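Local atomic coordinates of response regulator receiver protein (Paraburkholderia phymatum, PDB entry 5TE9), a protein that probably acts as a phosphorylation-controlled receiver in two-component signalling. Residues 18-23 and 44-49; 31-36 and 129-134; 103-108 and 124-129. All coordinates share one frame; numbering follows the deposited sequence.

Contact 1: residues 18-23 and 44-49; sequences IHILLV and NPLHVA
His19 and His47 turn their CG atoms the same way, beside the backbone N and anti to the carbonyl carbon (chi1 -60° and -57°), and this brings their rings rim to rim on one face of a parallel strand pair. His19 ND1 and His47 NE2 are hydrogen bonded at 3.0 Å, and either nitrogen could supply the proton. The two ring planes differ by only 14°, and neither ring lies over the other. Pro45 covers one face of the His19 ring: its CG sits 3.5 Å from the centroid of that ring, a CH-pi contact over the face that helps fix the rotation of the imidazole. At its own edge the His47 ring has Ile20 O near its plane. That oxygen is taken by the backbone, where His47 N donates to Ile20 O at 2.7 Å. The ladder continues with Ile20 N to Pro45 O, Leu22 N to His47 O and Ala49 N to Leu22 O, the alternation expected of parallel strands. Beyond the start of the ladder the Asn44 amide extends it: ND2 donates to a lone pair of Ile18 O at 2.9 Å, while OD1 accepts from Val150 N of the second subunit. On the other face of the pair, Leu46 CD1 lies 3.8 Å from Leu22 CB and 3.9 Å from Ile20 CG2, bridging two side chains of the neighbouring strand. Strand 46-49 is the outermost strand within the chain; strand 19-23 has strand 71-76 along its other side. Helix 27-39, which connects the two strands as a beta-alpha-beta unit, covers Ile20, Leu46 and Val48, whereas helix 52-60 lies on Leu21, Val23 and Ala49, and Phe58 meets the His47 ring.

Contact 2: residues 31-36 and 129-134; sequences MITREA and KPVDFT
Thr33 and Val131 cross obliquely, the hydroxyl of the helix residue meeting the backbone of the loop. Thr33 OG1 stands beside its own backbone N, anti to the carbonyl carbon (chi1 -56°), and from there donates to Val131 O at 2.8 Å. The donor lies 28° from the carbonyl plane. A water donates to the same OG1 at 2.7 Å and accepts from Val131 N at 2.9 Å, so one hydroxyl, directly and through the water, serves both the C=O and the N-H of a single residue. Apolar groups lie one helix position before and three after. Ile32 crosses Pro130 obliquely, its CD1 touching Pro130 CB at 3.7 Å, while its CG2 branch rests on Asp132, 3.9 Å from CA. Ala36 points its methyl at the start of helix 133-142: CB lies 3.5 Å from Phe133 N and 4.0 Å from Phe133 CB. The Phe133 ring then leads away, with CG anti to the backbone N (chi1 -176°), to stack on Tyr40 and pack on Val137 of the second subunit. Asp132 occupies the N-cap of helix 133-142, its OD2 accepting from Arg135 N. The loop itself carries a cis peptide before Pro130, the Lys-cis-Pro element familiar from receiver domains, and Lys129 forms a salt bridge with Asp77, the predicted phosphorylation site. Chemically, the Thr33 hydroxyl bonds the C=O of Val131 directly and the water bonds its N-H, so both polar backbone groups of this residue, in the loop before helix 133-142, have a partner, while the apolar contacts of Ile32 and Ala36 pack around them. This polar link ties the loop just after Lys129 to helix 27-39.

Contact 3: residues 103-108 and 124-129; sequences VVVLTT and NCYITK
Ile127 and Val104 interlock across two parallel strands: Ile127 CG1 lies 3.7 Å from Val104 CG1 and 4.0 Å from Leu106 CD2, a bump set into the notch between alternate side chains of the neighbouring strand. The crowded position of CG1, between the backbone N and the carbonyl carbon (chi1 64°), puts it there. On the other face Tyr126 lies alongside Val105, both pointing the same way. Its ring brings CD2 to within 3.5 Å of Val105 CB, and Thr107 CG2 approaches Tyr126 CD2 from the opposite side of the ring plane, 4.3 Å away. Thr107 and Tyr126 fall where receiver domains commonly carry their switch threonine and aromatic residue. Farther along, the Thr128 methyl packs over the backbone, CG2 lying 3.7 Å from Thr108 C, while its hydroxyl is hydrogen-bonded to Glu113 OE2. The Lys129 chain passes alongside Thr108, its CE 4.2 Å from Leu106 CB and 4.1 Å from Thr108 CG2, on the way to its salt bridge with Asp77. Four backbone bonds hold the pair, from Val105 N to Cys125 O at the start to Lys129 N to Thr107 O at 2.8 Å at the end. Strand 126-128 is an outermost strand of the sheet within this chain, and strand 71-76 flanks strand 103-107 on its far side. Helix 133-142 covers Val104 and Ile127, helix 110-119 packs on Thr107 and Tyr126, and helix 85-94 meets Val103 and Val105.

From the N terminus, contact 1 closes the first loop, joining strands 19-23 and 46-49 around helix 27-39. Contact 2 starts inside that loop, on the helix, and ends far down the chain at residues 129-134, so the two cross; Leu22 and Leu46 pack on Thr33 where they meet. Contact 3, the pairing of strands 103-107 and 126-128 around helix 110-119, comes after contact 1 has closed and is nested within the loop of contact 2. It shares Lys129 with contact 2, and Val131 packs on Leu106. Contacts 1 and 3 thus form the two ends of one five-stranded sheet, while contact 2 ties helix 27-39 to the loop leading into helix 133-142.

Contact 1: residues 18-23 and 44-49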
loop_
_atom_site.group_PDB
_atom_site.type_symbol
_atom_site.label_atom_id
_atom_site.label_comp_id
_atom_site.label_asym_id
_atom_site.label_seq_id
_atom_site.Cartn_x
_atom_site.Cartn_y
_atom_site.Cartn_z
ATOM N N ILE A 18 3.567 11.893 -4.155
ATOM C CA ILE A 18 5.021 11.938 -4.312
ATOM C C ILE A 18 5.468 11.018 -5.444
ATOM O O ILE A 18 5.042 9.857 -5.543
ATOM C CB ILE A 18 5.756 11.606 -2.997
ATOM C CG1 ILE A 18 5.474 10.194 -2.505
ATOM C CG2 ILE A 18 5.443 12.628 -1.929
ATOM C CD1 ILE A 18 6.747 9.428 -2.189
ATOM N N HIS A 19 6.331 11.551 -6.309
ATOM C CA HIS A 19 6.962 10.775 -7.360
ATOM C C HIS A 19 8.191 10.064 -6.814
ATOM O O HIS A 19 8.840 10.525 -5.872
ATOM C CB HIS A 19 7.363 11.655 -8.547
ATOM C CG HIS A 19 6.221 12.376 -9.192
ATOM N ND1 HIS A 19 6.161 12.603 -10.553
ATOM C CD2 HIS A 19 5.112 12.943 -8.667
ATOM C CE1 HIS A 19 5.058 13.274 -10.836
ATOM N NE2 HIS A 19 4.402 13.486 -9.709
ATOM N N ILE A 20 8.505 8.935 -7.431
ATOM C CA ILE A 20 9.587 8.059 -7.024
ATOM C C ILE A 20 10.611 8.010 -8.152
ATOM O O ILE A 20 10.247 7.806 -9.315
ATOM C CB ILE A 20 9.033 6.668 -6.687
ATOM C CG1 ILE A 20 8.074 6.781 -5.502
ATOM C CG2 ILE A 20 10.152 5.675 -6.400
ATOM C CD1 ILE A 20 7.304 5.512 -5.208
ATOM N N LEU A 21 11.886 8.220 -7.818
ATOM C CA LEU A 21 12.981 8.162 -8.788
ATOM C C LEU A 21 13.845 6.946 -8.494
ATOM O O LEU A 21 14.428 6.837 -7.408
ATOM C CB LEU A 21 13.832 9.433 -8.765
ATOM C CG LEU A 21 15.019 9.437 -9.759
ATOM C CD1 LEU A 21 14.564 9.414 -11.227
ATOM C CD2 LEU A 21 15.944 10.622 -9.520
ATOM N N LEU A 22 13.913 6.032 -9.442
ATOM C CA LEU A 22 14.664 4.795 -9.288
ATOM C C LEU A 22 15.891 4.923 -10.166
ATOM O O LEU A 22 15.774 5.031 -11.391
ATOM C CB LEU A 22 13.835 3.570 -9.673
ATOM C CG LEU A 22 14.605 2.259 -9.827
ATOM C CD1 LEU A 22 15.216 1.829 -8.540
ATOM C CD2 LEU A 22 13.671 1.198 -10.301
ATOM N N VAL A 23 17.053 4.943 -9.527
ATOM C CA VAL A 23 18.330 5.066 -10.200
ATOM C C VAL A 23 18.938 3.673 -10.139
ATOM O O VAL A 23 19.585 3.296 -9.170
ATOM C CB VAL A 23 19.221 6.123 -9.549
ATOM C CG1 VAL A 23 20.392 6.436 -10.440
ATOM C CG2 VAL A 23 18.430 7.401 -9.304
ATOM N N ASN A 44 1.883 5.964 -7.393
ATOM C CA ASN A 44 2.987 6.918 -7.335
ATOM C C ASN A 44 3.763 6.869 -8.645
ATOM O O ASN A 44 4.286 5.804 -8.996
ATOM C CB ASN A 44 3.917 6.592 -6.161
ATOM C CG ASN A 44 3.238 6.727 -4.829
ATOM O OD1 ASN A 44 2.700 5.763 -4.293
ATOM N ND2 ASN A 44 3.246 7.930 -4.287
ATOM N N PRO A 45 3.848 7.969 -9.400
ATOM C CA PRO A 45 4.660 7.964 -10.627
ATOM C C PRO A 45 6.058 7.437 -10.363
ATOM O O PRO A 45 6.760 7.939 -9.486
ATOM C CB PRO A 45 4.698 9.439 -11.044
ATOM C CG PRO A 45 3.511 10.055 -10.402
ATOM C CD PRO A 45 3.216 9.276 -9.147
ATOM N N LEU A 46 6.455 6.407 -11.092
ATOM C CA LEU A 46 7.792 5.840 -10.997
ATOM C C LEU A 46 8.641 6.341 -12.159
ATOM O O LEU A 46 8.301 6.111 -13.326
ATOM C CB LEU A 46 7.723 4.317 -11.003
ATOM C CG LEU A 46 9.084 3.632 -11.111
ATOM C CD1 LEU A 46 10.055 3.984 -9.933
ATOM C CD2 LEU A 46 8.815 2.155 -11.176
ATOM N N HIS A 47 9.737 7.026 -11.843
ATOM C CA HIS A 47 10.686 7.497 -12.843
ATOM C C HIS A 47 11.998 6.734 -12.725
ATOM O O HIS A 47 12.399 6.328 -11.633
ATOM C CB HIS A 47 10.954 8.985 -12.681
ATOM C CG HIS A 47 9.727 9.835 -12.759
ATOM N ND1 HIS A 47 9.391 10.552 -13.885
ATOM C CD2 HIS A 47 8.767 10.099 -11.844
ATOM C CE1 HIS A 47 8.280 11.228 -13.661
ATOM N NE2 HIS A 47 7.874 10.964 -12.433
ATOM N N VAL A 48 12.685 6.556 -13.855
ATOM C CA VAL A 48 13.861 5.697 -13.905
ATOM C C VAL A 48 14.997 6.443 -14.579
ATOM O O VAL A 48 14.798 7.070 -15.627
ATOM C CB VAL A 48 13.565 4.377 -14.637
ATOM C CG1 VAL A 48 14.804 3.516 -14.719
ATOM C CG2 VAL A 48 12.414 3.625 -13.933
ATOM N N ALA A 49 16.182 6.392 -13.965
ATOM C CA ALA A 49 17.425 6.827 -14.580
ATOM C C ALA A 49 18.391 5.654 -14.544
ATOM O O ALA A 49 18.515 4.984 -13.510
ATOM C CB ALA A 49 18.012 8.042 -13.858
#

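Contact 2: residues 31-36 and 129-134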
loop_
_atom_site.group_PDB
_atom_site.type_symbol
_atom_site.label_atom_id
_atom_site.label_comp_id
_atom_site.label_asym_id
_atom_site.label_seq_id
_atom_site.Cartn_x
_atom_site.Cartn_y
_atom_site.Cartn_z
ATOM N N MET A 31 12.756 -3.842 -14.291
ATOM C CA MET A 31 11.534 -4.522 -14.697
ATOM C C MET A 31 10.749 -5.018 -13.484
ATOM O O MET A 31 9.525 -4.882 -13.434
ATOM C CB MET A 31 11.879 -5.676 -15.640
ATOM C CG MET A 31 10.978 -5.768 -16.860
ATOM S SD MET A 31 10.428 -4.144 -17.411
ATOM C CE MET A 31 8.667 -4.448 -17.589
ATOM N N ILE A 32 11.449 -5.567 -12.488
ATOM C CA ILE A 32 10.804 -6.075 -11.279
ATOM C C ILE A 32 10.044 -4.969 -10.552
ATOM O O ILE A 32 8.913 -5.169 -10.090
ATOM C CB ILE A 32 11.856 -6.734 -10.369
ATOM C CG1 ILE A 32 12.331 -8.044 -10.999
ATOM C CG2 ILE A 32 11.312 -6.931 -8.953
ATOM C CD1 ILE A 32 13.660 -8.515 -10.479
ATOM N N THR A 33 10.640 -3.784 -10.456
ATOM C CA THR A 33 9.975 -2.695 -9.763
ATOM C C THR A 33 8.790 -2.170 -10.567
ATOM O O THR A 33 7.729 -1.890 -9.999
ATOM C CB THR A 33 10.981 -1.592 -9.465
ATOM O OG1 THR A 33 12.075 -2.142 -8.707
ATOM C CG2 THR A 33 10.326 -0.495 -8.675
ATOM N N ARG A 34 8.941 -2.050 -11.889
ATOM C CA ARG A 34 7.848 -1.567 -12.732
ATOM C C ARG A 34 6.626 -2.459 -12.608
ATOM O O ARG A 34 5.502 -1.978 -12.418
ATOM C CB ARG A 34 8.299 -1.491 -14.194
ATOM C CG ARG A 34 8.831 -0.127 -14.599
ATOM C CD ARG A 34 9.446 -0.124 -15.996
ATOM N NE ARG A 34 9.996 1.190 -16.320
ATOM C CZ ARG A 34 10.854 1.426 -17.308
ATOM N NH1 ARG A 34 11.272 0.430 -18.082
ATOM N NH2 ARG A 34 11.299 2.659 -17.525
ATOM N N GLU A 35 6.836 -3.772 -12.711
ATOM C CA GLU A 35 5.733 -4.715 -12.627
ATOM C C GLU A 35 5.137 -4.752 -11.231
ATOM O O GLU A 35 3.925 -4.940 -11.094
ATOM C CB GLU A 35 6.207 -6.101 -13.056
ATOM C CG GLU A 35 6.514 -6.176 -14.531
ATOM C CD GLU A 35 7.343 -7.392 -14.900
ATOM O OE1 GLU A 35 7.250 -8.429 -14.196
ATOM O OE2 GLU A 35 8.101 -7.291 -15.892
ATOM N N ALA A 36 5.963 -4.577 -10.191
ATOM C CA ALA A 36 5.447 -4.524 -8.824
ATOM C C ALA A 36 4.498 -3.346 -8.645
ATOM O O ALA A 36 3.375 -3.512 -8.159
ATOM C CB ALA A 36 6.599 -4.441 -7.823
ATOM N N LYS A 129 18.372 -5.327 -3.038
ATOM C CA LYS A 129 17.613 -5.359 -4.266
ATOM C C LYS A 129 17.374 -6.808 -4.671
ATOM O O LYS A 129 18.064 -7.716 -4.198
ATOM C CB LYS A 129 18.357 -4.581 -5.345
ATOM C CG LYS A 129 19.398 -5.361 -6.040
ATOM C CD LYS A 129 19.935 -4.580 -7.211
ATOM C CE LYS A 129 21.169 -3.802 -6.820
ATOM N NZ LYS A 129 22.022 -3.529 -8.003
ATOM N N PRO A 130 16.388 -7.077 -5.540
ATOM C CA PRO A 130 15.551 -6.130 -6.280
ATOM C C PRO A 130 14.429 -5.589 -5.438
ATOM O O PRO A 130 14.103 -6.149 -4.411
ATOM C CB PRO A 130 15.010 -6.968 -7.427
ATOM C CG PRO A 130 14.885 -8.317 -6.832
ATOM C CD PRO A 130 16.022 -8.470 -5.846
ATOM N N VAL A 131 13.848 -4.491 -5.896
ATOM C CA VAL A 131 12.760 -3.842 -5.181
ATOM C C VAL A 131 11.470 -4.352 -5.806
ATOM O O VAL A 131 10.864 -3.726 -6.675
ATOM C CB VAL A 131 12.871 -2.324 -5.230
ATOM C CG1 VAL A 131 11.618 -1.690 -4.589
ATOM C CG2 VAL A 131 14.138 -1.896 -4.523
ATOM N N ASP A 132 11.031 -5.519 -5.341
ATOM C CA ASP A 132 9.670 -5.965 -5.579
ATOM C C ASP A 132 8.739 -5.260 -4.595
ATOM O O ASP A 132 9.155 -4.407 -3.813
ATOM C CB ASP A 132 9.588 -7.484 -5.459
ATOM C CG ASP A 132 9.634 -7.943 -4.032
ATOM O OD1 ASP A 132 8.928 -8.921 -3.702
ATOM O OD2 ASP A 132 10.346 -7.293 -3.236
ATOM N N PHE A 133 7.456 -5.619 -4.620
ATOM C CA PHE A 133 6.482 -4.893 -3.810
ATOM C C PHE A 133 6.730 -5.111 -2.323
ATOM O O PHE A 133 6.582 -4.182 -1.526
ATOM C CB PHE A 133 5.057 -5.304 -4.188
ATOM C CG PHE A 133 3.988 -4.536 -3.456
ATOM C CD1 PHE A 133 3.780 -3.189 -3.722
ATOM C CD2 PHE A 133 3.188 -5.160 -2.522
ATOM C CE1 PHE A 133 2.792 -2.478 -3.070
ATOM C CE2 PHE A 133 2.192 -4.457 -1.848
ATOM C CZ PHE A 133 1.997 -3.112 -2.129
ATOM N N THR A 134 7.122 -6.322 -1.934
ATOM C CA THR A 134 7.443 -6.582 -0.535
ATOM C C THR A 134 8.539 -5.646 -0.032
ATOM O O THR A 134 8.371 -4.964 0.988
ATOM C CB THR A 134 7.863 -8.034 -0.348
ATOM O OG1 THR A 134 6.727 -8.880 -0.527
ATOM C CG2 THR A 134 8.380 -8.233 1.049
HETATM O O HOH W 1 14.621 -2.980 -8.271
#

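Contact 3: residues 103-108 and 124-129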
loop_
_atom_site.group_PDB
_atom_site.type_symbol
_atom_site.label_atom_id
_atom_site.label_comp_id
_atom_site.label_asym_id
_atom_site.label_seq_id
_atom_site.Cartn_x
_atom_site.Cartn_y
_atom_site.Cartn_z
ATOM N N VAL A 103 16.439 9.143 0.569
ATOM C CA VAL A 103 17.267 8.290 -0.275
ATOM C C VAL A 103 17.338 6.909 0.355
ATOM O O VAL A 103 17.656 6.772 1.545
ATOM C CB VAL A 103 18.687 8.862 -0.463
ATOM C CG1 VAL A 103 19.482 8.039 -1.493
ATOM C CG2 VAL A 103 18.631 10.313 -0.861
ATOM N N VAL A 104 17.035 5.892 -0.444
ATOM C CA VAL A 104 17.244 4.499 -0.086
ATOM C C VAL A 104 18.350 3.972 -0.985
ATOM O O VAL A 104 18.279 4.124 -2.209
ATOM C CB VAL A 104 15.954 3.682 -0.258
ATOM C CG1 VAL A 104 16.262 2.198 -0.298
ATOM C CG2 VAL A 104 14.972 4.012 0.850
ATOM N N VAL A 105 19.372 3.376 -0.387
ATOM C CA VAL A 105 20.503 2.828 -1.127
ATOM C C VAL A 105 20.273 1.342 -1.320
ATOM O O VAL A 105 19.928 0.632 -0.369
ATOM C CB VAL A 105 21.829 3.087 -0.390
ATOM C CG1 VAL A 105 22.979 2.341 -1.069
ATOM C CG2 VAL A 105 22.111 4.579 -0.315
ATOM N N LEU A 106 20.443 0.874 -2.545
ATOM C CA LEU A 106 20.287 -0.535 -2.842
ATOM C C LEU A 106 21.577 -1.274 -2.540
ATOM O O LEU A 106 22.654 -0.867 -2.984
ATOM C CB LEU A 106 19.921 -0.727 -4.306
ATOM C CG LEU A 106 18.619 -0.069 -4.711
ATOM C CD1 LEU A 106 18.285 -0.430 -6.153
ATOM C CD2 LEU A 106 17.559 -0.554 -3.751
ATOM N N THR A 107 21.467 -2.356 -1.790
ATOM C CA THR A 107 22.575 -3.265 -1.568
ATOM C C THR A 107 22.286 -4.558 -2.306
ATOM O O THR A 107 21.141 -4.852 -2.643
ATOM C CB THR A 107 22.771 -3.536 -0.077
ATOM O OG1 THR A 107 21.600 -4.179 0.448
ATOM C CG2 THR A 107 22.995 -2.226 0.661
ATOM N N THR A 108 23.330 -5.326 -2.575
ATOM C CA THR A 108 23.130 -6.542 -3.345
ATOM C C THR A 108 22.929 -7.765 -2.465
ATOM O O THR A 108 22.608 -8.838 -2.985
ATOM C CB THR A 108 24.311 -6.776 -4.300
ATOM O OG1 THR A 108 25.500 -7.030 -3.547
ATOM C CG2 THR A 108 24.535 -5.559 -5.175
ATOM N N ASN A 124 18.158 2.708 8.285
ATOM C CA ASN A 124 16.928 2.287 7.623
ATOM C C ASN A 124 16.937 2.563 6.121
ATOM O O ASN A 124 16.165 1.943 5.381
ATOM C CB ASN A 124 15.735 2.989 8.279
ATOM C CG ASN A 124 15.924 4.498 8.376
ATOM O OD1 ASN A 124 17.054 4.994 8.407
ATOM N ND2 ASN A 124 14.816 5.236 8.428
ATOM N N CYS A 125 17.795 3.469 5.652
ATOM C CA CYS A 125 17.783 3.896 4.260
ATOM C C CYS A 125 18.524 2.924 3.348
ATOM O O CYS A 125 19.133 3.344 2.365
ATOM C CB CYS A 125 18.389 5.296 4.146
ATOM S SG CYS A 125 17.516 6.552 5.115
ATOM N N TYR A 126 18.481 1.631 3.661
ATOM C CA TYR A 126 19.144 0.595 2.882
ATOM C C TYR A 126 18.206 -0.592 2.770
ATOM O O TYR A 126 17.612 -1.007 3.770
ATOM C CB TYR A 126 20.457 0.148 3.534
ATOM C CG TYR A 126 21.471 1.253 3.680
ATOM C CD1 TYR A 126 21.458 2.089 4.787
ATOM C CD2 TYR A 126 22.433 1.466 2.706
ATOM C CE1 TYR A 126 22.364 3.108 4.917
ATOM C CE2 TYR A 126 23.349 2.479 2.827
ATOM C CZ TYR A 126 23.310 3.298 3.937
ATOM O OH TYR A 126 24.225 4.313 4.055
ATOM N N ILE A 127 18.055 -1.127 1.555
ATOM C CA ILE A 127 17.334 -2.373 1.344
ATOM C C ILE A 127 18.032 -3.150 0.248
ATOM O O ILE A 127 18.653 -2.579 -0.653
ATOM C CB ILE A 127 15.846 -2.203 0.971
ATOM C CG1 ILE A 127 15.697 -1.500 -0.360
ATOM C CG2 ILE A 127 15.057 -1.485 2.050
ATOM C CD1 ILE A 127 14.453 -1.937 -1.073
ATOM N N THR A 128 17.933 -4.466 0.339
ATOM C CA THR A 128 18.536 -5.329 -0.651
ATOM C C THR A 128 17.705 -5.304 -1.922
ATOM O O THR A 128 16.476 -5.209 -1.883
ATOM C CB THR A 128 18.648 -6.734 -0.091
ATOM O OG1 THR A 128 19.248 -6.640 1.206
ATOM C CG2 THR A 128 19.524 -7.597 -0.972
ATOM N N LYS A 129 18.372 -5.327 -3.038
ATOM C CA LYS A 129 17.613 -5.359 -4.266
ATOM C C LYS A 129 17.374 -6.808 -4.671
ATOM O O LYS A 129 18.064 -7.716 -4.198
ATOM C CB LYS A 129 18.357 -4.581 -5.345
ATOM C CG LYS A 129 19.398 -5.361 -6.040
ATOM C CD LYS A 129 19.935 -4.580 -7.211
ATOM C CE LYS A 129 21.169 -3.802 -6.820
ATOM N NZ LYS A 129 22.022 -3.529 -8.003
#